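PDB 6F2P: paenibacillus xanthan lyase from Paenibacillus, which probably cleaves the terminal mannosyl-glucuronosyl linkage in the side chains of xanthan by beta-elimination, as a family 8 polysaccharide lyase. Local coordinates for residues L25-I30 and A345-V350; E232-I237 and M300-R305; N258-I263 and T316-M321; T682-S687 and V708-T713. All coordinates share one frame; numbering follows the deposited sequence.

Contact 1: residues L25-I30 and A345-V350; sequences LSDPDI and AANQLV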
loop_
_atom_site.group_PDB
_atom_site.type_symbol
_atom_site.label_atom_id
_atom_site.label_comp_id
_atom_site.label_asym_id
_atom_site.label_seq_id
_atom_site.Cartn_x
_atom_site.Cartn_y
_atom_site.Cartn_z
ATOM N N LEU A 25 4.106 24.990 -42.515
ATOM C CA LEU A 25 3.962 23.770 -43.304
ATOM C C LEU A 25 5.303 23.158 -43.707
ATOM O O LEU A 25 5.336 22.063 -44.273
ATOM C CB LEU A 25 3.096 24.012 -44.539
ATOM C CG LEU A 25 1.692 24.582 -44.306
ATOM C CD1 LEU A 25 1.095 25.057 -45.613
ATOM C CD2 LEU A 25 0.770 23.561 -43.650
ATOM N N SER A 26 6.401 23.859 -43.429
ATOM C CA SER A 26 7.737 23.325 -43.715
ATOM C C SER A 26 8.219 22.406 -42.598
ATOM O O SER A 26 9.197 21.667 -42.754
ATOM C CB SER A 26 8.745 24.447 -43.972
ATOM O OG SER A 26 8.507 25.039 -45.236
ATOM N N ASP A 27 7.525 22.476 -41.466
ATOM C CA ASP A 27 7.671 21.514 -40.384
ATOM C C ASP A 27 7.153 20.174 -40.909
ATOM O O ASP A 27 5.948 20.001 -41.108
ATOM C CB ASP A 27 6.845 21.996 -39.187
ATOM C CG ASP A 27 6.957 21.087 -37.973
ATOM O OD1 ASP A 27 7.002 19.843 -38.135
ATOM O OD2 ASP A 27 6.978 21.637 -36.844
ATOM N N PRO A 28 8.066 19.218 -41.134
ATOM C CA PRO A 28 7.715 17.940 -41.774
ATOM C C PRO A 28 6.712 17.156 -40.945
ATOM O O PRO A 28 5.914 16.382 -41.483
ATOM C CB PRO A 28 9.048 17.188 -41.819
ATOM C CG PRO A 28 9.851 17.778 -40.675
ATOM C CD PRO A 28 9.436 19.226 -40.592
ATOM N N ASP A 29 6.761 17.356 -39.633
ATOM C CA ASP A 29 5.816 16.708 -38.743
ATOM C C ASP A 29 4.403 17.219 -38.994
ATOM O O ASP A 29 3.471 16.423 -39.133
ATOM C CB ASP A 29 6.251 16.890 -37.294
ATOM C CG ASP A 29 7.537 16.158 -36.995
ATOM O OD1 ASP A 29 7.659 14.989 -37.436
ATOM O OD2 ASP A 29 8.425 16.755 -36.347
ATOM N N ILE A 30 4.252 18.540 -39.091
ATOM C CA ILE A 30 2.970 19.127 -39.479
ATOM C C ILE A 30 2.534 18.665 -40.869
ATOM O O ILE A 30 1.373 18.284 -41.073
ATOM C CB ILE A 30 2.997 20.662 -39.436
ATOM C CG1 ILE A 30 3.207 21.133 -37.993
ATOM C CG2 ILE A 30 1.713 21.231 -40.017
ATOM C CD1 ILE A 30 3.341 22.628 -37.836
ATOM N N ALA A 345 2.861 22.687 -30.294
ATOM C CA ALA A 345 3.250 22.825 -28.889
ATOM C C ALA A 345 4.493 22.007 -28.574
ATOM O O ALA A 345 5.418 22.500 -27.943
ATOM C CB ALA A 345 2.114 22.423 -27.973
ATOM N N ALA A 346 4.517 20.759 -29.028
ATOM C CA ALA A 346 5.636 19.863 -28.754
ATOM C C ALA A 346 6.919 20.369 -29.379
ATOM O O ALA A 346 7.959 20.377 -28.736
ATOM C CB ALA A 346 5.330 18.458 -29.257
ATOM N N ASN A 347 6.848 20.781 -30.639
ATOM C CA ASN A 347 8.040 21.242 -31.343
ATOM C C ASN A 347 8.564 22.565 -30.790
ATOM O O ASN A 347 9.774 22.755 -30.653
ATOM C CB ASN A 347 7.789 21.333 -32.853
ATOM C CG ASN A 347 8.058 20.016 -33.572
ATOM O OD1 ASN A 347 8.889 19.213 -33.138
ATOM N ND2 ASN A 347 7.363 19.794 -34.680
ATOM N N GLN A 348 7.649 23.472 -30.465
ATOM C CA GLN A 348 8.025 24.758 -29.898
ATOM C C GLN A 348 8.837 24.508 -28.636
ATOM O O GLN A 348 9.853 25.158 -28.375
ATOM C CB GLN A 348 6.768 25.568 -29.578
ATOM C CG GLN A 348 7.015 27.031 -29.269
ATOM C CD GLN A 348 7.499 27.267 -27.848
ATOM O OE1 GLN A 348 8.147 28.275 -27.561
ATOM N NE2 GLN A 348 7.180 26.341 -26.949
ATOM N N LEU A 349 8.377 23.532 -27.869
ATOM C CA LEU A 349 8.999 23.134 -26.621
ATOM C C LEU A 349 10.411 22.560 -26.788
ATOM O O LEU A 349 11.310 22.906 -26.033
ATOM C CB LEU A 349 8.094 22.123 -25.927
ATOM C CG LEU A 349 8.574 21.489 -24.638
ATOM C CD1 LEU A 349 8.861 22.575 -23.631
ATOM C CD2 LEU A 349 7.497 20.561 -24.151
ATOM N N VAL A 350 10.618 21.687 -27.765
ATOM C CA VAL A 350 11.951 21.117 -27.956
ATOM C C VAL A 350 12.907 22.089 -28.641
ATOM O O VAL A 350 14.113 21.859 -28.679
ATOM C CB VAL A 350 11.914 19.810 -28.759
ATOM C CG1 VAL A 350 10.833 18.896 -28.225
ATOM C CG2 VAL A 350 11.681 20.102 -30.211
#

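Contact 2: residues E232-I237 and M300-R305; sequences ELLSGI and MASIIR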
loop_
_atom_site.group_PDB
_atom_site.type_symbol
_atom_site.label_atom_id
_atom_site.label_comp_id
_atom_site.label_asym_id
_atom_site.label_seq_id
_atom_site.Cartn_x
_atom_site.Cartn_y
_atom_site.Cartn_z
ATOM N N GLU A 232 -7.448 8.479 -19.108
ATOM C CA GLU A 232 -8.504 9.196 -19.809
ATOM C C GLU A 232 -9.167 10.298 -18.968
ATOM O O GLU A 232 -9.571 11.320 -19.515
ATOM C CB GLU A 232 -9.510 8.262 -20.530
ATOM C CG GLU A 232 -10.533 7.526 -19.677
ATOM C CD GLU A 232 -10.985 6.198 -20.312
ATOM O OE1 GLU A 232 -10.133 5.311 -20.555
ATOM O OE2 GLU A 232 -12.197 6.032 -20.565
ATOM N N LEU A 233 -9.251 10.117 -17.651
ATOM C CA LEU A 233 -9.718 11.201 -16.790
ATOM C C LEU A 233 -8.764 12.384 -16.886
ATOM O O LEU A 233 -9.188 13.510 -17.147
ATOM C CB LEU A 233 -9.823 10.764 -15.336
ATOM C CG LEU A 233 -10.930 9.816 -14.885
ATOM C CD1 LEU A 233 -10.830 9.631 -13.379
ATOM C CD2 LEU A 233 -12.300 10.340 -15.248
ATOM N N LEU A 234 -7.476 12.121 -16.682
ATOM C CA LEU A 234 -6.452 13.156 -16.798
ATOM C C LEU A 234 -6.596 13.939 -18.102
ATOM O O LEU A 234 -6.495 15.170 -18.114
ATOM C CB LEU A 234 -5.051 12.549 -16.721
ATOM C CG LEU A 234 -3.900 13.546 -16.934
ATOM C CD1 LEU A 234 -3.768 14.550 -15.787
ATOM C CD2 LEU A 234 -2.588 12.838 -17.159
ATOM N N SER A 235 -6.846 13.223 -19.192
ATOM C CA SER A 235 -6.935 13.854 -20.503
ATOM C C SER A 235 -8.096 14.833 -20.594
ATOM O O SER A 235 -7.897 16.015 -20.876
ATOM C CB SER A 235 -7.076 12.802 -21.597
ATOM O OG SER A 235 -6.785 13.376 -22.856
ATOM N N GLY A 236 -9.304 14.335 -20.345
ATOM C CA GLY A 236 -10.504 15.152 -20.407
ATOM C C GLY A 236 -10.496 16.339 -19.460
ATOM O O GLY A 236 -10.916 17.440 -19.825
ATOM N N ILE A 237 -10.021 16.119 -18.238
ATOM C CA ILE A 237 -9.927 17.195 -17.256
ATOM C C ILE A 237 -8.894 18.260 -17.654
ATOM O O ILE A 237 -9.163 19.461 -17.576
ATOM C CB ILE A 237 -9.659 16.647 -15.841
ATOM C CG1 ILE A 237 -10.865 15.826 -15.377
ATOM C CG2 ILE A 237 -9.368 17.783 -14.874
ATOM C CD1 ILE A 237 -10.624 15.024 -14.135
ATOM N N MET A 300 1.559 12.484 -22.028
ATOM C CA MET A 300 2.464 13.554 -22.440
ATOM C C MET A 300 1.666 14.740 -22.971
ATOM O O MET A 300 1.998 15.893 -22.697
ATOM C CB MET A 300 3.453 13.061 -23.495
ATOM C CG MET A 300 4.400 11.998 -22.973
ATOM S SD MET A 300 5.455 11.242 -24.226
ATOM C CE MET A 300 6.289 12.654 -24.936
ATOM N N ALA A 301 0.597 14.441 -23.707
ATOM C CA ALA A 301 -0.260 15.476 -24.276
ATOM C C ALA A 301 -0.983 16.214 -23.170
ATOM O O ALA A 301 -1.117 17.434 -23.210
ATOM C CB ALA A 301 -1.266 14.872 -25.258
ATOM N N SER A 302 -1.446 15.466 -22.181
ATOM C CA SER A 302 -2.160 16.053 -21.058
ATOM C C SER A 302 -1.245 16.955 -20.248
ATOM O O SER A 302 -1.684 17.987 -19.731
ATOM C CB SER A 302 -2.738 14.958 -20.165
ATOM O OG SER A 302 -3.800 14.272 -20.808
ATOM N N ILE A 303 0.024 16.566 -20.142
ATOM C CA ILE A 303 0.989 17.329 -19.356
ATOM C C ILE A 303 1.295 18.666 -20.033
ATOM O O ILE A 303 1.402 19.708 -19.370
ATOM C CB ILE A 303 2.278 16.520 -19.086
ATOM C CG1 ILE A 303 1.975 15.361 -18.133
ATOM C CG2 ILE A 303 3.339 17.406 -18.468
ATOM C CD1 ILE A 303 3.136 14.412 -17.909
ATOM N N ILE A 304 1.419 18.625 -21.358
ATOM C CA ILE A 304 1.569 19.832 -22.165
ATOM C C ILE A 304 0.367 20.765 -21.988
ATOM O O ILE A 304 0.527 21.974 -21.810
ATOM C CB ILE A 304 1.732 19.476 -23.644
ATOM C CG1 ILE A 304 3.071 18.767 -23.859
ATOM C CG2 ILE A 304 1.630 20.713 -24.509
ATOM C CD1 ILE A 304 3.259 18.240 -25.256
ATOM N N ARG A 305 -0.834 20.198 -22.019
ATOM C CA ARG A 305 -2.042 20.979 -21.789
ATOM C C ARG A 305 -2.054 21.566 -20.389
ATOM O O ARG A 305 -2.461 22.712 -20.194
ATOM C CB ARG A 305 -3.294 20.129 -22.003
ATOM C CG ARG A 305 -3.583 19.791 -23.456
ATOM C CD ARG A 305 -4.215 20.961 -24.172
ATOM N NE ARG A 305 -4.366 20.721 -25.607
ATOM C CZ ARG A 305 -3.838 21.494 -26.554
ATOM N NH1 ARG A 305 -3.118 22.566 -26.230
ATOM N NH2 ARG A 305 -4.032 21.193 -27.827
#

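Contact 3: residues N258-I263 and T316-M321; sequences NVYRWI and TAFKRM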
loop_
_atom_site.group_PDB
_atom_site.type_symbol
_atom_site.label_atom_id
_atom_site.label_comp_id
_atom_site.label_asym_id
_atom_site.label_seq_id
_atom_site.Cartn_x
_atom_site.Cartn_y
_atom_site.Cartn_z
ATOM N N ASN A 258 -5.104 19.415 -7.497
ATOM C CA ASN A 258 -4.822 17.984 -7.411
ATOM C C ASN A 258 -4.438 17.405 -8.769
ATOM O O ASN A 258 -3.611 16.482 -8.863
ATOM C CB ASN A 258 -6.030 17.222 -6.861
ATOM C CG ASN A 258 -6.418 17.672 -5.465
ATOM O OD1 ASN A 258 -5.675 18.404 -4.811
ATOM N ND2 ASN A 258 -7.579 17.221 -4.995
ATOM N N VAL A 259 -5.036 17.957 -9.822
ATOM C CA VAL A 259 -4.760 17.507 -11.181
ATOM C C VAL A 259 -3.297 17.760 -11.536
ATOM O O VAL A 259 -2.683 16.981 -12.250
ATOM C CB VAL A 259 -5.692 18.186 -12.211
ATOM C CG1 VAL A 259 -5.372 17.725 -13.624
ATOM C CG2 VAL A 259 -7.143 17.899 -11.871
ATOM N N TYR A 260 -2.729 18.845 -11.023
ATOM C CA TYR A 260 -1.316 19.112 -11.268
ATOM C C TYR A 260 -0.451 18.146 -10.462
ATOM O O TYR A 260 0.545 17.635 -10.965
ATOM C CB TYR A 260 -0.972 20.576 -10.987
ATOM C CG TYR A 260 -1.795 21.510 -11.840
ATOM C CD1 TYR A 260 -1.385 21.856 -13.117
ATOM C CD2 TYR A 260 -3.012 22.005 -11.385
ATOM C CE1 TYR A 260 -2.156 22.682 -13.912
ATOM C CE2 TYR A 260 -3.788 22.830 -12.175
ATOM C CZ TYR A 260 -3.353 23.169 -13.433
ATOM O OH TYR A 260 -4.115 23.999 -14.220
ATOM N N ARG A 261 -0.860 17.873 -9.227
ATOM C CA ARG A 261 -0.153 16.919 -8.393
ATOM C C ARG A 261 -0.133 15.531 -9.034
ATOM O O ARG A 261 0.882 14.814 -8.927
ATOM C CB ARG A 261 -0.768 16.838 -6.987
ATOM C CG ARG A 261 -0.789 18.143 -6.188
ATOM C CD ARG A 261 0.463 18.990 -6.378
ATOM N NE ARG A 261 1.689 18.317 -5.948
ATOM C CZ ARG A 261 2.904 18.853 -6.032
ATOM N NH1 ARG A 261 3.056 20.079 -6.522
ATOM N NH2 ARG A 261 3.966 18.164 -5.628
ATOM N N TRP A 262 -1.243 15.160 -9.684
ATOM C CA TRP A 262 -1.373 13.836 -10.316
ATOM C C TRP A 262 -0.189 13.535 -11.222
ATOM O O TRP A 262 0.302 12.407 -11.261
ATOM C CB TRP A 262 -2.662 13.709 -11.131
ATOM C CG TRP A 262 -3.925 13.719 -10.311
ATOM C CD1 TRP A 262 -4.030 13.546 -8.958
ATOM C CD2 TRP A 262 -5.264 13.923 -10.795
ATOM N NE1 TRP A 262 -5.352 13.622 -8.575
ATOM C CE2 TRP A 262 -6.126 13.856 -9.682
ATOM C CE3 TRP A 262 -5.814 14.161 -12.059
ATOM C CZ2 TRP A 262 -7.509 14.016 -9.797
ATOM C CZ3 TRP A 262 -7.190 14.312 -12.170
ATOM C CH2 TRP A 262 -8.018 14.241 -11.048
ATOM N N ILE A 263 0.271 14.555 -11.939
ATOM C CA ILE A 263 1.444 14.417 -12.789
ATOM C C ILE A 263 2.676 13.979 -11.995
ATOM O O ILE A 263 3.333 13.006 -12.360
ATOM C CB ILE A 263 1.741 15.721 -13.532
ATOM C CG1 ILE A 263 0.512 16.161 -14.341
ATOM C CG2 ILE A 263 2.956 15.565 -14.419
ATOM C CD1 ILE A 263 -0.068 15.074 -15.227
ATOM N N THR A 316 6.921 24.958 -15.587
ATOM C CA THR A 316 8.332 24.770 -15.878
ATOM C C THR A 316 8.697 23.302 -15.745
ATOM O O THR A 316 9.298 22.723 -16.647
ATOM C CB THR A 316 9.188 25.589 -14.915
ATOM O OG1 THR A 316 8.848 26.974 -15.050
ATOM C CG2 THR A 316 10.686 25.379 -15.190
ATOM N N ALA A 317 8.313 22.708 -14.620
ATOM C CA ALA A 317 8.590 21.303 -14.337
ATOM C C ALA A 317 7.971 20.384 -15.393
ATOM O O ALA A 317 8.600 19.422 -15.853
ATOM C CB ALA A 317 8.085 20.940 -12.939
ATOM N N PHE A 318 6.736 20.699 -15.773
ATOM C CA PHE A 318 6.032 19.939 -16.797
ATOM C C PHE A 318 6.734 20.006 -18.146
ATOM O O PHE A 318 6.856 18.990 -18.828
ATOM C CB PHE A 318 4.593 20.432 -16.952
ATOM C CG PHE A 318 3.702 20.073 -15.803
ATOM C CD1 PHE A 318 4.209 19.416 -14.690
ATOM C CD2 PHE A 318 2.352 20.378 -15.841
ATOM C CE1 PHE A 318 3.389 19.091 -13.638
ATOM C CE2 PHE A 318 1.523 20.041 -14.788
ATOM C CZ PHE A 318 2.043 19.402 -13.686
ATOM N N LYS A 319 7.182 21.196 -18.540
ATOM C CA LYS A 319 7.823 21.347 -19.840
ATOM C C LYS A 319 9.141 20.605 -19.850
ATOM O O LYS A 319 9.558 20.087 -20.882
ATOM C CB LYS A 319 8.059 22.815 -20.188
ATOM C CG LYS A 319 6.795 23.607 -20.426
ATOM C CD LYS A 319 7.109 25.045 -20.786
ATOM C CE LYS A 319 5.869 25.898 -20.619
ATOM N NZ LYS A 319 6.006 27.244 -21.237
ATOM N N ARG A 320 9.791 20.546 -18.695
ATOM C CA ARG A 320 11.106 19.931 -18.618
ATOM C C ARG A 320 11.009 18.424 -18.776
ATOM O O ARG A 320 11.825 17.815 -19.455
ATOM C CB ARG A 320 11.816 20.288 -17.307
ATOM C CG ARG A 320 12.299 21.729 -17.240
ATOM C CD ARG A 320 13.261 21.953 -16.084
ATOM N NE ARG A 320 14.601 21.453 -16.373
ATOM C CZ ARG A 320 15.382 20.836 -15.491
ATOM N NH1 ARG A 320 14.953 20.626 -14.252
ATOM N NH2 ARG A 320 16.587 20.418 -15.850
ATOM N N MET A 321 10.012 17.815 -18.153
ATOM C CA MET A 321 9.909 16.371 -18.239
ATOM C C MET A 321 9.433 15.942 -19.638
ATOM O O MET A 321 9.962 14.986 -20.217
ATOM C CB MET A 321 9.044 15.808 -17.100
ATOM C CG MET A 321 7.575 16.186 -17.146
ATOM S SD MET A 321 6.634 15.438 -15.800
ATOM C CE MET A 321 7.045 16.519 -14.435
#

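Contact 4: residues T682-S687 and V708-T713; sequences TKETAS and VNKSAT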
loop_
_atom_site.group_PDB
_atom_site.type_symbol
_atom_site.label_atom_id
_atom_site.label_comp_id
_atom_site.label_asym_id
_atom_site.label_seq_id
_atom_site.Cartn_x
_atom_site.Cartn_y
_atom_site.Cartn_z
ATOM N N THR A 682 16.223 0.008 7.389
ATOM C CA THR A 682 17.129 0.784 8.234
ATOM C C THR A 682 18.259 1.421 7.426
ATOM O O THR A 682 18.746 0.847 6.451
ATOM C CB THR A 682 17.748 -0.079 9.364
ATOM O OG1 THR A 682 18.639 -1.054 8.800
ATOM C CG2 THR A 682 16.659 -0.790 10.187
ATOM N N LYS A 683 18.656 2.621 7.829
ATOM C CA LYS A 683 19.844 3.273 7.288
ATOM C C LYS A 683 20.767 3.689 8.437
ATOM O O LYS A 683 20.367 4.452 9.325
ATOM C CB LYS A 683 19.457 4.488 6.443
ATOM C CG LYS A 683 20.606 5.431 6.124
ATOM C CD LYS A 683 21.536 4.877 5.056
ATOM C CE LYS A 683 22.880 5.626 5.047
ATOM N NZ LYS A 683 23.568 5.577 3.711
ATOM N N GLU A 684 21.991 3.167 8.433
ATOM C CA GLU A 684 22.973 3.503 9.458
ATOM C C GLU A 684 24.124 4.358 8.919
ATOM O O GLU A 684 24.618 4.142 7.815
ATOM C CB GLU A 684 23.533 2.238 10.109
ATOM C CG GLU A 684 24.640 2.520 11.116
ATOM C CD GLU A 684 24.999 1.319 11.973
ATOM O OE1 GLU A 684 24.544 0.191 11.669
ATOM O OE2 GLU A 684 25.745 1.513 12.955
ATOM N N THR A 685 24.523 5.350 9.700
ATOM C CA THR A 685 25.715 6.134 9.416
ATOM C C THR A 685 26.521 6.245 10.711
ATOM O O THR A 685 26.121 5.705 11.748
ATOM C CB THR A 685 25.367 7.551 8.928
ATOM O OG1 THR A 685 24.944 8.350 10.043
ATOM C CG2 THR A 685 24.270 7.507 7.893
ATOM N N ALA A 686 27.651 6.941 10.659
ATOM C CA ALA A 686 28.469 7.118 11.858
ATOM C C ALA A 686 27.710 7.892 12.925
ATOM O O ALA A 686 27.817 7.582 14.109
ATOM C CB ALA A 686 29.778 7.816 11.531
ATOM N N SER A 687 26.920 8.874 12.496
ATOM C CA SER A 687 26.258 9.788 13.423
ATOM C C SER A 687 24.794 9.464 13.758
ATOM O O SER A 687 24.255 9.981 14.733
ATOM C CB SER A 687 26.357 11.221 12.902
ATOM O OG SER A 687 25.610 11.376 11.707
ATOM N N VAL A 708 15.603 -2.190 18.206
ATOM C CA VAL A 708 16.823 -2.207 17.415
ATOM C C VAL A 708 18.023 -2.419 18.331
ATOM O O VAL A 708 18.293 -1.613 19.216
ATOM C CB VAL A 708 16.996 -0.927 16.585
ATOM C CG1 VAL A 708 18.313 -0.952 15.844
ATOM C CG2 VAL A 708 15.855 -0.783 15.610
ATOM N N ASN A 709 18.734 -3.518 18.103
ATOM C CA ASN A 709 19.801 -3.975 18.981
ATOM C C ASN A 709 21.065 -3.125 18.875
ATOM O O ASN A 709 22.126 -3.613 18.479
ATOM C CB ASN A 709 20.122 -5.440 18.675
ATOM C CG ASN A 709 20.814 -6.133 19.825
ATOM O OD1 ASN A 709 21.079 -5.521 20.848
ATOM N ND2 ASN A 709 21.100 -7.422 19.668
ATOM N N LYS A 710 20.940 -1.851 19.231
ATOM C CA LYS A 710 22.068 -0.927 19.216
ATOM C C LYS A 710 21.767 0.281 20.086
ATOM O O LYS A 710 20.618 0.709 20.202
ATOM C CB LYS A 710 22.397 -0.467 17.798
ATOM C CG LYS A 710 23.748 0.174 17.698
ATOM C CD LYS A 710 24.003 0.811 16.350
ATOM C CE LYS A 710 25.410 0.483 15.883
ATOM N NZ LYS A 710 25.530 -0.972 15.531
ATOM N N SER A 711 22.810 0.827 20.693
ATOM C CA SER A 711 22.673 1.944 21.613
ATOM C C SER A 711 22.581 3.261 20.861
ATOM O O SER A 711 23.377 3.522 19.962
ATOM C CB SER A 711 23.869 1.975 22.567
ATOM O OG SER A 711 23.725 3.009 23.523
ATOM N N ALA A 712 21.605 4.083 21.228
ATOM C CA ALA A 712 21.520 5.443 20.706
ATOM C C ALA A 712 21.640 6.460 21.839
ATOM O O ALA A 712 21.408 6.140 23.005
ATOM C CB ALA A 712 20.231 5.646 19.941
ATOM N N THR A 713 22.000 7.688 21.488
ATOM C CA THR A 713 22.233 8.728 22.479
ATOM C C THR A 713 20.990 9.585 22.671
ATOM O O THR A 713 20.781 10.169 23.731
ATOM C CB THR A 713 23.394 9.629 22.056
ATOM O OG1 THR A 713 23.068 10.274 20.819
ATOM C CG2 THR A 713 24.648 8.804 21.877
#

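Contact 1: residues L25-I30 and A345-V350
D29 and N347 mark the nearest approach of the two backbones, their CA atoms 9.0 Å apart, so the gap is bridged by side chains alone. Residues 25-27 lead as a turn into the helix that begins at P28, while 345-350 is wholly helical. N347 reaches across from its helix and sets its amide nitrogen against two carboxylates. N347 ND2 gives D27 OD2 a weak hydrogen bond of 2.9 Å, with an N-H...O angle of 123°; the two side chains meet from opposite directions, their flat groups turned 40° from each other. D29 OD2 lies 3.6 Å from N347 ND2, near but not bonded. D27 is the N-cap residue of helix 28-46 in the alpha-helical domain: with CG anti to the backbone N (chi1 -178°), OD1 takes I30 N at 3.2 Å from above the carboxylate plane and D29 N more weakly. Putting an alanine in place of D27 would probably leave these first helical N-H groups uncapped and N347 ND2 without its acceptor. D29 instead has a salt-bridge partner in K332. I30 packs on I340, I343 and I344, joining the start of helix 28-46 to helix 340-351, whose A346 and V350 lean on L326 of helix 312-328.

Contact 2: residues E232-I237 and M300-R305
S302 points its short side chain at the backbone of helix 229-244, where it meets L234 and S235. Its CB is turned to L234: the leucine brings its CG and CD2 alongside, with S302 CB 3.7 Å from L234 CD2. Its hydroxyl leans toward the S235 main chain while staying near L234, S302 OG lying 3.2 Å from S235 CA. The leucine owes its reach to a CG placed anti to the backbone N (chi1 176°), which carries the branched end along the flank of S302. S235 has its own hydroxyl, but S235 OG and S302 OG stay 3.7 Å apart and no hydrogen bond joins the two segments. The polar end of S302 is satisfied within its own helix, by T298 O one turn back. The small S302 side chain thus lies against the S235 backbone, consistent with the 5.3 Å between the CA atoms of S235 and S302, and the contact brings together helices 229-244 and 292-307 of the alpha-helical domain, which in family 8 lyases is built as an alpha/alpha toroid. L234 continues onto I263 and Y267 of helix 256-267, and I303, on the far side of its helix, packs on F318, V322 and W325 of helix 312-328. Farther along helix 292-307, R305 makes a salt bridge with D341 and a cation-pi contact with F242.

Contact 3: residues N258-I263 and T316-M321
The F318 ring meets Y260 edge-on in two ways: Y260 O lies in the ring plane, 3.6 Å from F318 CZ, and F318 CE2 comes up to the edge of the tyrosine ring, 3.8 Å from Y260 CD1. The two side chains cross at about a right angle. In the alpha/alpha toroid expected of a family 8 lyase, this contact joins helices 256-267 and 312-328; the axes of their segments 258-263 and 316-321 run in broadly the same direction, 33° apart, and are 11.6 Å from each other at closest. So wide a spacing is filled by large side chains. I263 CG2 meets the F318 ring obliquely, 3.6 Å from F318 CE1, and I263 CG1 lies as near to F318 CZ. Three neighbours help to enclose the phenylalanine: I303 and L306 of helix 292-307, and Y264, whose ring meets it at about 55°. The hydroxyl of Y260 is hydrogen-bonded to T309, which ties down the far end of that ring. M321 completes the apolar patch one turn after F318: with CG between the backbone N and the carbonyl carbon (chi1 67°) and its chain bent at chi3, it brings SD to 3.9 Å from I263 CG2.

Contact 4: residues T682-S687 and V708-T713
The direct link between the two segments is ionic: E684 and K710 come from opposite directions and form a salt bridge, E684 OE2 lying 3.6 Å from K710 NZ. It is a charge pairing without a hydrogen bond, and the other carboxylate oxygen is farther off, E684 OE1 standing 4.2 Å from the same nitrogen. The glutamate reaches out extended, its CG anti to the backbone N (chi1 176°), whereas the lysine bends at chi3 and chi4, and its CE lies nearer to OE2 than NZ does, so the pairing is loose. With an alanine in place of K710, the E684 carboxylate would probably be left without this opposing charge and the gap between the backbones would lose its bridge.

Both side chains also make apolar contacts: E684 rests on F689 and K710 touches M731. V708, which is buried, also packs on F689.

Backbone and hydroxyl bonds shape each segment separately. An inverse gamma turn centred on N709, closed by K710 N to V708 O at 2.7 Å, turns the chain as strand 703-708 ends. After strand 678-684, T685 OG1 accepts D688 N and, weakly, S687 N. Strands 678-684 and 703-708 belong to different antiparallel sheets, and the salt bridge joins the end of the first to the loop after the second, consistent with the C-terminal beta-sandwich of family 8 lyases.

How the contacts relate
Contacts 2 and 3 are buried and contacts 1 and 4 lie at the surface. The first three belong to one helical body: contacts 2 and 3 have centres 11 Å apart and interlock through I303, which packs on both I263 and F318, while contact 1 joins them through A345 on I304 and L349 on K319. Contact 4 stands apart in the beta-sandwich, its nearest atoms about 24 Å from contact 3. Chemistry follows location. Inside, helices meet through aliphatic, aromatic and small hydroxyl side chains with no hydrogen bond between the segments; at the surface, carboxylates take an amide in contact 1 and a lysine in contact 4 across wider backbone gaps.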